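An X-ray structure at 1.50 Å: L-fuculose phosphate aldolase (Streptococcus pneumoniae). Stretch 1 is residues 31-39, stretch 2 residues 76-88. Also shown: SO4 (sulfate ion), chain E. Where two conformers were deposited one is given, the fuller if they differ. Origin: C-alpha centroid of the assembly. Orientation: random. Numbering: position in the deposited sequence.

Stretch 1, residues 31-39: GNLSVFDRE
Stretch 2 (76-88) PSSEWYMHLIQYQ

How do the two backbones lie? Residues 32-37 form an extended strand, and residues 80-88 a helix running in nearly the same direction, 29° from parallel, with axes approaching to 9.3 Å. A type I turn from S77 to W80 leads into the helix, with E79 at the N-cap position. CA atoms pair as N32 with S77 (6.5 Å), S34 with H83 (7.1 Å) and F36 with Y87 (7.0 Å). Strand alternation points N32, S34 and F36 toward the helix and L33 and V35 away; one helical turn, four residues, separates H83 from Y87.

What fixes the imidazole of H83? Its chi1 is m (-69°) and chi2 -117°, which presents both ring nitrogens to the strand. NE2 donates to N32 OD1 at 2.8 Å, while ND1 hydrogen-bonds S34 OG at 2.7 Å, both partners near the ring plane. S34, chi1 p (74°), also hydrogen-bonds through OG to Y87 OH at 2.6 Å, so one hydroxyl links two helix side chains a turn apart.

Why is Y87 so extensively covered by the first stretch? Chi1 m (-62°) and chi2 -50° send its ring obliquely back toward the strand, with OH at S34 and one ring face under F36 CB. F36, chi1 t (-166°) and chi2 71°, sets that CB 3.3 Å from the Y87 ring centroid; reciprocally, Y87 CB sits 3.9 Å from the F36 ring centroid. The planes differ by 17° but are slid apart, centroids 4.9 Å distant. R38 (m, m, t, chi4 -171°) starts sideways, yet its end reaches back, NH1 donating to Y87 O at 3.1 Å.

Where does the sulfate enter? N32, at an off-well chi1 of 25° with chi2 83°, shares its amide: OD1 accepts from H83 NE2 while ND2 donates to sulfate O4 at 2.9 Å. S77, chi1 t (169°), donates from OG to the same O4 at 2.7 Å, so the ion joins the two stretches; S77 OG also accepts from E79 N at 3.0 Å. S78 N donates to sulfate O1 at 2.8 Å.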

ATOM      1  N   GLY A  31      12.400 -15.768   4.041  1.00 19.88           N
ATOM      2  CA  GLY A  31      11.295 -16.563   3.495  1.00 18.30           C
ATOM      3  C   GLY A  31      11.815 -17.771   2.745  1.00 16.27           C
ATOM      4  O   GLY A  31      12.959 -17.782   2.291  1.00 18.93           O
ATOM      5  N   ASN A  32      10.994 -18.802   2.638  1.00 14.27           N
ATOM      6  CA  ASN A  32      11.468 -20.061   2.011  1.00 12.58           C
ATOM      7  C   ASN A  32      10.297 -20.906   1.570  1.00 13.77           C
ATOM      8  O   ASN A  32       9.191 -20.782   2.077  1.00 15.18           O
ATOM      9  CB  ASN A  32      12.468 -20.858   2.888  1.00 15.56           C
ATOM     10  CG  ASN A  32      12.304 -20.564   4.367  1.00 15.21           C
ATOM     11  OD1 ASN A  32      11.442 -21.144   5.014  1.00 17.90           O
ATOM     12  ND2 ASN A  32      13.128 -19.658   4.897  1.00 16.93           N
ATOM     13  N   LEU A  33      10.534 -21.766   0.587  1.00 12.08           N
ATOM     14  CA  LEU A  33       9.496 -22.624   0.061  1.00 10.64           C
ATOM     15  C   LEU A  33      10.072 -24.013  -0.087  1.00 10.40           C
ATOM     16  O   LEU A  33      11.269 -24.185  -0.380  1.00 12.77           O
ATOM     17  CB  LEU A  33       9.017 -22.179  -1.333  1.00 11.78           C
ATOM     18  CG  LEU A  33       8.496 -20.756  -1.482  1.00 12.40           C
ATOM     19  CD1 LEU A  33       9.633 -19.734  -1.604  1.00 14.75           C
ATOM     20  CD2 LEU A  33       7.529 -20.631  -2.639  1.00 17.44           C
ATOM     21  N   SER A  34       9.196 -24.992   0.048  1.00 11.22           N
ATOM     22  CA  SER A  34       9.580 -26.365  -0.176  1.00 12.82           C
ATOM     23  C   SER A  34       8.424 -27.179  -0.717  1.00 13.26           C
ATOM     24  O   SER A  34       7.244 -26.800  -0.609  1.00 11.98           O
ATOM     25  CB  SER A  34      10.073 -26.979   1.130  1.00 13.59           C
ATOM     26  OG  SER A  34       8.988 -27.243   1.987  1.00 14.08           O
ATOM     27  N   VAL A  35       8.802 -28.298  -1.345  1.00 12.08           N
ATOM     28  CA  VAL A  35       7.851 -29.325  -1.722  0.50 13.38           C
ATOM     29  C   VAL A  35       8.408 -30.667  -1.294  1.00 12.08           C
ATOM     30  O   VAL A  35       9.625 -30.872  -1.263  1.00 15.35           O
ATOM     31  CB  VAL A  35       7.560 -29.385  -3.250  0.50 14.53           C
ATOM     32  CG1 VAL A  35       6.583 -28.293  -3.666  0.50 11.74           C
ATOM     33  CG2 VAL A  35       8.854 -29.364  -4.062  0.50 17.80           C
ATOM     34  N   PHE A  36       7.502 -31.580  -0.968  1.00 12.68           N
ATOM     35  CA  PHE A  36       7.866 -32.940  -0.603  1.00 15.05           C
ATOM     36  C   PHE A  36       7.261 -33.918  -1.599  1.00 16.10           C
ATOM     37  O   PHE A  36       6.060 -33.900  -1.854  1.00 17.92           O
ATOM     38  CB  PHE A  36       7.369 -33.257   0.815  1.00 15.12           C
ATOM     39  CG  PHE A  36       7.982 -34.499   1.402  1.00 13.91           C
ATOM     40  CD1 PHE A  36       9.323 -34.511   1.775  1.00 15.78           C
ATOM     41  CD2 PHE A  36       7.226 -35.653   1.571  1.00 18.19           C
ATOM     42  CE1 PHE A  36       9.902 -35.655   2.312  1.00 17.43           C
ATOM     43  CE2 PHE A  36       7.801 -36.798   2.117  1.00 19.88           C
ATOM     44  CZ  PHE A  36       9.136 -36.797   2.472  1.00 19.09           C
ATOM     45  N   ASP A  37       8.117 -34.767  -2.168  1.00 16.07           N
ATOM     46  CA  ASP A  37       7.680 -35.810  -3.083  1.00 18.39           C
ATOM     47  C   ASP A  37       7.484 -37.051  -2.221  1.00 19.26           C
ATOM     48  O   ASP A  37       8.466 -37.588  -1.684  1.00 19.43           O
ATOM     49  CB  ASP A  37       8.780 -36.000  -4.136  1.00 21.03           C
ATOM     50  CG  ASP A  37       8.440 -37.037  -5.186  1.00 22.13           C
ATOM     51  OD1 ASP A  37       7.768 -38.045  -4.890  1.00 25.12           O
ATOM     52  OD2 ASP A  37       8.884 -36.829  -6.344  1.00 29.29           O
ATOM     53  N   ARG A  38       6.236 -37.495  -2.059  1.00 21.30           N
ATOM     54  CA  ARG A  38       5.921 -38.645  -1.181  1.00 22.43           C
ATOM     55  C   ARG A  38       6.396 -40.000  -1.695  1.00 23.34           C
ATOM     56  O   ARG A  38       6.695 -40.894  -0.905  1.00 26.57           O
ATOM     57  CB  ARG A  38       4.421 -38.736  -0.891  1.00 24.03           C
ATOM     58  CG  ARG A  38       3.880 -37.578  -0.083  1.00 26.40           C
ATOM     59  CD  ARG A  38       4.148 -37.775   1.390  1.00 25.84           C
ATOM     60  NE  ARG A  38       3.806 -36.557   2.095  1.00 25.00           N
ATOM     61  CZ  ARG A  38       4.075 -36.317   3.369  1.00 23.66           C
ATOM     62  NH1 ARG A  38       4.688 -37.232   4.111  1.00 23.47           N
ATOM     63  NH2 ARG A  38       3.720 -35.149   3.893  1.00 23.49           N
ATOM     64  N   GLU A  39       6.445 -40.154  -3.016  1.00 22.84           N
ATOM     65  CA  GLU A  39       6.855 -41.424  -3.613  1.00 22.86           C
ATOM     66  C   GLU A  39       8.358 -41.573  -3.400  1.00 24.81           C
ATOM     67  O   GLU A  39       8.839 -42.633  -2.979  1.00 28.05           O
ATOM     68  CB  GLU A  39       6.504 -41.459  -5.104  1.00 26.95           C
ATOM     69  N   PRO A  76      21.044 -25.157   2.141  1.00 17.82           N
ATOM     70  CA  PRO A  76      19.595 -25.046   2.141  1.00 16.97           C
ATOM     71  C   PRO A  76      19.153 -23.903   3.050  1.00 16.56           C
ATOM     72  O   PRO A  76      19.920 -23.448   3.921  1.00 17.48           O
ATOM     73  CB  PRO A  76      19.137 -26.378   2.742  1.00 18.90           C
ATOM     74  CG  PRO A  76      20.288 -26.836   3.565  1.00 20.01           C
ATOM     75  CD  PRO A  76      21.505 -26.389   2.803  1.00 17.55           C
ATOM     76  N   SER A  77      17.939 -23.437   2.808  1.00 15.55           N
ATOM     77  CA  SER A  77      17.285 -22.462   3.705  1.00 15.99           C
ATOM     78  C   SER A  77      17.623 -22.777   5.160  1.00 17.13           C
ATOM     79  O   SER A  77      17.602 -23.945   5.551  1.00 15.06           O
ATOM     80  CB  SER A  77      15.787 -22.567   3.558  1.00 16.14           C
ATOM     81  OG  SER A  77      15.137 -21.819   4.575  1.00 17.62           O
ATOM     82  N   SER A  78      17.885 -21.737   5.957  1.00 16.10           N
ATOM     83  CA  SER A  78      18.133 -21.957   7.397  1.00 16.57           C
ATOM     84  C   SER A  78      16.932 -22.622   8.061  1.00 14.02           C
ATOM     85  O   SER A  78      17.090 -23.233   9.124  1.00 16.04           O
ATOM     86  CB  SER A  78      18.438 -20.654   8.133  1.00 18.10           C
ATOM     87  OG  SER A  78      17.394 -19.723   7.975  1.00 22.77           O
ATOM     88  N   GLU A  79      15.760 -22.540   7.447  1.00 13.71           N
ATOM     89  CA  GLU A  79      14.536 -23.111   8.049  1.00 12.63           C
ATOM     90  C   GLU A  79      14.189 -24.519   7.553  1.00 11.37           C
ATOM     91  O   GLU A  79      13.057 -24.988   7.688  1.00 11.95           O
ATOM     92  CB  GLU A  79      13.341 -22.167   7.854  1.00 15.42           C
ATOM     93  CG  GLU A  79      13.556 -20.786   8.447  1.00 17.16           C
ATOM     94  CD  GLU A  79      13.603 -20.744   9.976  1.00 19.11           C
ATOM     95  OE1 GLU A  79      13.638 -21.791  10.671  1.00 18.91           O
ATOM     96  OE2 GLU A  79      13.645 -19.605  10.457  1.00 20.92           O
ATOM     97  N   TRP A  80      15.169 -25.186   6.916  1.00 11.64           N
ATOM     98  CA  TRP A  80      14.895 -26.463   6.314  1.00 12.51           C
ATOM     99  C   TRP A  80      14.290 -27.480   7.246  1.00 12.07           C
ATOM    100  O   TRP A  80      13.439 -28.244   6.829  1.00 12.87           O
ATOM    101  CB  TRP A  80      16.161 -27.025   5.636  1.00 12.25           C
ATOM    102  CG  TRP A  80      17.240 -27.392   6.628  1.00 12.18           C
ATOM    103  CD1 TRP A  80      18.269 -26.600   7.064  1.00 15.12           C
ATOM    104  CD2 TRP A  80      17.375 -28.643   7.329  1.00 12.36           C
ATOM    105  NE1 TRP A  80      19.020 -27.269   8.016  1.00 17.01           N
ATOM    106  CE2 TRP A  80      18.499 -28.516   8.203  1.00 15.14           C
ATOM    107  CE3 TRP A  80      16.632 -29.830   7.342  1.00 12.23           C
ATOM    108  CZ2 TRP A  80      18.910 -29.557   9.055  1.00 15.76           C
ATOM    109  CZ3 TRP A  80      17.040 -30.864   8.179  1.00 12.00           C
ATOM    110  CH2 TRP A  80      18.176 -30.721   9.023  1.00 13.23           C
ATOM    111  N   TYR A  81      14.667 -27.435   8.536  1.00 12.66           N
ATOM    112  CA  TYR A  81      14.130 -28.412   9.459  1.00 12.60           C
ATOM    113  C   TYR A  81      12.710 -28.071   9.904  1.00 11.22           C
ATOM    114  O   TYR A  81      11.885 -28.975  10.099  1.00 11.81           O
ATOM    115  CB  TYR A  81      15.089 -28.644  10.613  1.00 12.18           C
ATOM    116  CG  TYR A  81      14.636 -29.710  11.574  1.00 13.43           C
ATOM    117  CD1 TYR A  81      14.357 -31.016  11.164  1.00 14.03           C
ATOM    118  CD2 TYR A  81      14.496 -29.402  12.917  1.00 14.55           C
ATOM    119  CE1 TYR A  81      13.955 -31.995  12.056  1.00 14.31           C
ATOM    120  CE2 TYR A  81      14.075 -30.358  13.814  1.00 13.16           C
ATOM    121  CZ  TYR A  81      13.801 -31.643  13.405  1.00 13.55           C
ATOM    122  OH  TYR A  81      13.388 -32.599  14.278  1.00 15.99           O
ATOM    123  N   MET A  82      12.387 -26.780   9.918  1.00 11.67           N
ATOM    124  CA  MET A  82      11.000 -26.395  10.158  1.00 12.52           C
ATOM    125  C   MET A  82      10.076 -26.940   9.069  1.00 12.20           C
ATOM    126  O   MET A  82       8.976 -27.386   9.326  1.00 13.21           O
ATOM    127  CB  MET A  82      10.877 -24.887  10.308  1.00 13.57           C
ATOM    128  CG  MET A  82       9.450 -24.415  10.401  1.00 16.76           C
ATOM    129  SD  MET A  82       9.295 -22.714  10.972  1.00 18.02           S
ATOM    130  CE  MET A  82      10.091 -21.882   9.592  1.00 20.21           C
ATOM    131  N   HIS A  83      10.557 -26.964   7.812  1.00 12.31           N
ATOM    132  CA  HIS A  83       9.760 -27.582   6.770  1.00 12.27           C
ATOM    133  C   HIS A  83       9.754 -29.093   6.875  1.00 10.72           C
ATOM    134  O   HIS A  83       8.689 -29.730   6.860  1.00 12.25           O
ATOM    135  CB  HIS A  83      10.357 -27.241   5.366  1.00 11.65           C
ATOM    136  CG  HIS A  83      10.216 -25.805   4.967  1.00 11.75           C
ATOM    137  ND1 HIS A  83       9.476 -25.398   3.873  1.00 13.86           N
ATOM    138  CD2 HIS A  83      10.686 -24.668   5.549  1.00 13.31           C
ATOM    139  CE1 HIS A  83       9.540 -24.082   3.765  1.00 13.89           C
ATOM    140  NE2 HIS A  83      10.237 -23.608   4.793  1.00 14.68           N
ATOM    141  N   LEU A  84      10.949 -29.677   7.002  1.00 11.14           N
ATOM    142  CA  LEU A  84      11.088 -31.120   7.006  1.00 12.24           C
ATOM    143  C   LEU A  84      10.269 -31.818   8.103  1.00 11.94           C
ATOM    144  O   LEU A  84       9.635 -32.841   7.854  1.00 12.10           O
ATOM    145  CB  LEU A  84      12.554 -31.500   7.097  1.00 12.58           C
ATOM    146  CG  LEU A  84      12.882 -32.972   6.860  1.00 14.50           C
ATOM    147  CD1 LEU A  84      12.456 -33.446   5.459  1.00 18.53           C
ATOM    148  CD2 LEU A  84      14.358 -33.242   7.132  1.00 18.01           C
ATOM    149  N   ILE A  85      10.253 -31.236   9.315  1.00 12.62           N
ATOM    150  CA  ILE A  85       9.525 -31.883  10.407  1.00 14.52           C
ATOM    151  C   ILE A  85       8.013 -31.933  10.140  1.00 11.71           C
ATOM    152  O   ILE A  85       7.317 -32.850  10.587  1.00 14.43           O
ATOM    153  CB  ILE A  85       9.849 -31.213  11.756  1.00 13.88           C
ATOM    154  CG1 ILE A  85       9.505 -32.158  12.903  1.00 15.33           C
ATOM    155  CG2 ILE A  85       9.195 -29.836  11.891  1.00 12.51           C
ATOM    156  CD1 ILE A  85       9.854 -31.578  14.261  1.00 16.90           C
ATOM    157  N   GLN A  86       7.498 -30.963   9.377  1.00 12.52           N
ATOM    158  CA  GLN A  86       6.119 -31.040   8.965  1.00 12.53           C
ATOM    159  C   GLN A  86       5.904 -32.257   8.086  1.00 13.76           C
ATOM    160  O   GLN A  86       4.978 -33.009   8.277  1.00 14.24           O
ATOM    161  CB  GLN A  86       5.670 -29.766   8.254  1.00 15.03           C
ATOM    162  CG  GLN A  86       5.857 -28.490   9.068  1.00 15.26           C
ATOM    163  CD  GLN A  86       4.754 -28.279  10.109  1.00 17.18           C
ATOM    164  OE1 GLN A  86       3.709 -28.934  10.077  1.00 16.57           O
ATOM    165  NE2 GLN A  86       4.957 -27.294  10.979  1.00 19.90           N
ATOM    166  N   TYR A  87       6.770 -32.433   7.081  1.00 13.32           N
ATOM    167  CA  TYR A  87       6.576 -33.559   6.204  1.00 14.03           C
ATOM    168  C   TYR A  87       6.728 -34.908   6.909  1.00 14.47           C
ATOM    169  O   TYR A  87       6.082 -35.885   6.541  1.00 17.99           O
ATOM    170  CB  TYR A  87       7.558 -33.476   5.054  1.00 13.95           C
ATOM    171  CG  TYR A  87       7.389 -32.266   4.189  1.00 11.24           C
ATOM    172  CD1 TYR A  87       6.148 -31.915   3.687  1.00 12.04           C
ATOM    173  CD2 TYR A  87       8.486 -31.435   3.911  1.00 11.91           C
ATOM    174  CE1 TYR A  87       5.998 -30.808   2.858  1.00 12.28           C
ATOM    175  CE2 TYR A  87       8.352 -30.310   3.095  1.00 11.71           C
ATOM    176  CZ  TYR A  87       7.118 -30.008   2.554  1.00 11.04           C
ATOM    177  OH  TYR A  87       6.973 -28.901   1.743  1.00 14.07           O
ATOM    178  N   GLN A  88       7.583 -34.947   7.932  1.00 13.51           N
ATOM    179  CA  GLN A  88       7.797 -36.130   8.757  1.00 16.02           C
ATOM    180  C   GLN A  88       6.593 -36.491   9.595  1.00 15.81           C
ATOM    181  O   GLN A  88       6.448 -37.642   9.958  1.00 18.38           O
ATOM    182  CB  GLN A  88       8.953 -35.897   9.721  1.00 15.54           C
ATOM    183  CG  GLN A  88      10.322 -35.857   9.063  1.00 14.35           C
ATOM    184  CD  GLN A  88      11.416 -35.451  10.022  1.00 15.41           C
ATOM    185  OE1 GLN A  88      11.133 -35.074  11.164  1.00 16.91           O
ATOM    186  NE2 GLN A  88      12.661 -35.517   9.582  1.00 16.57           N
TER
HETATM  187  S   SO4 E1208      16.688 -18.415   4.385  1.00 22.33           S
HETATM  188  O1  SO4 E1208      17.858 -19.142   4.921  1.00 23.50           O
HETATM  189  O2  SO4 E1208      15.996 -17.825   5.536  1.00 27.44           O
HETATM  190  O3  SO4 E1208      17.265 -17.401   3.480  1.00 26.91           O
HETATM  191  O4  SO4 E1208      15.756 -19.328   3.687  1.00 21.30           O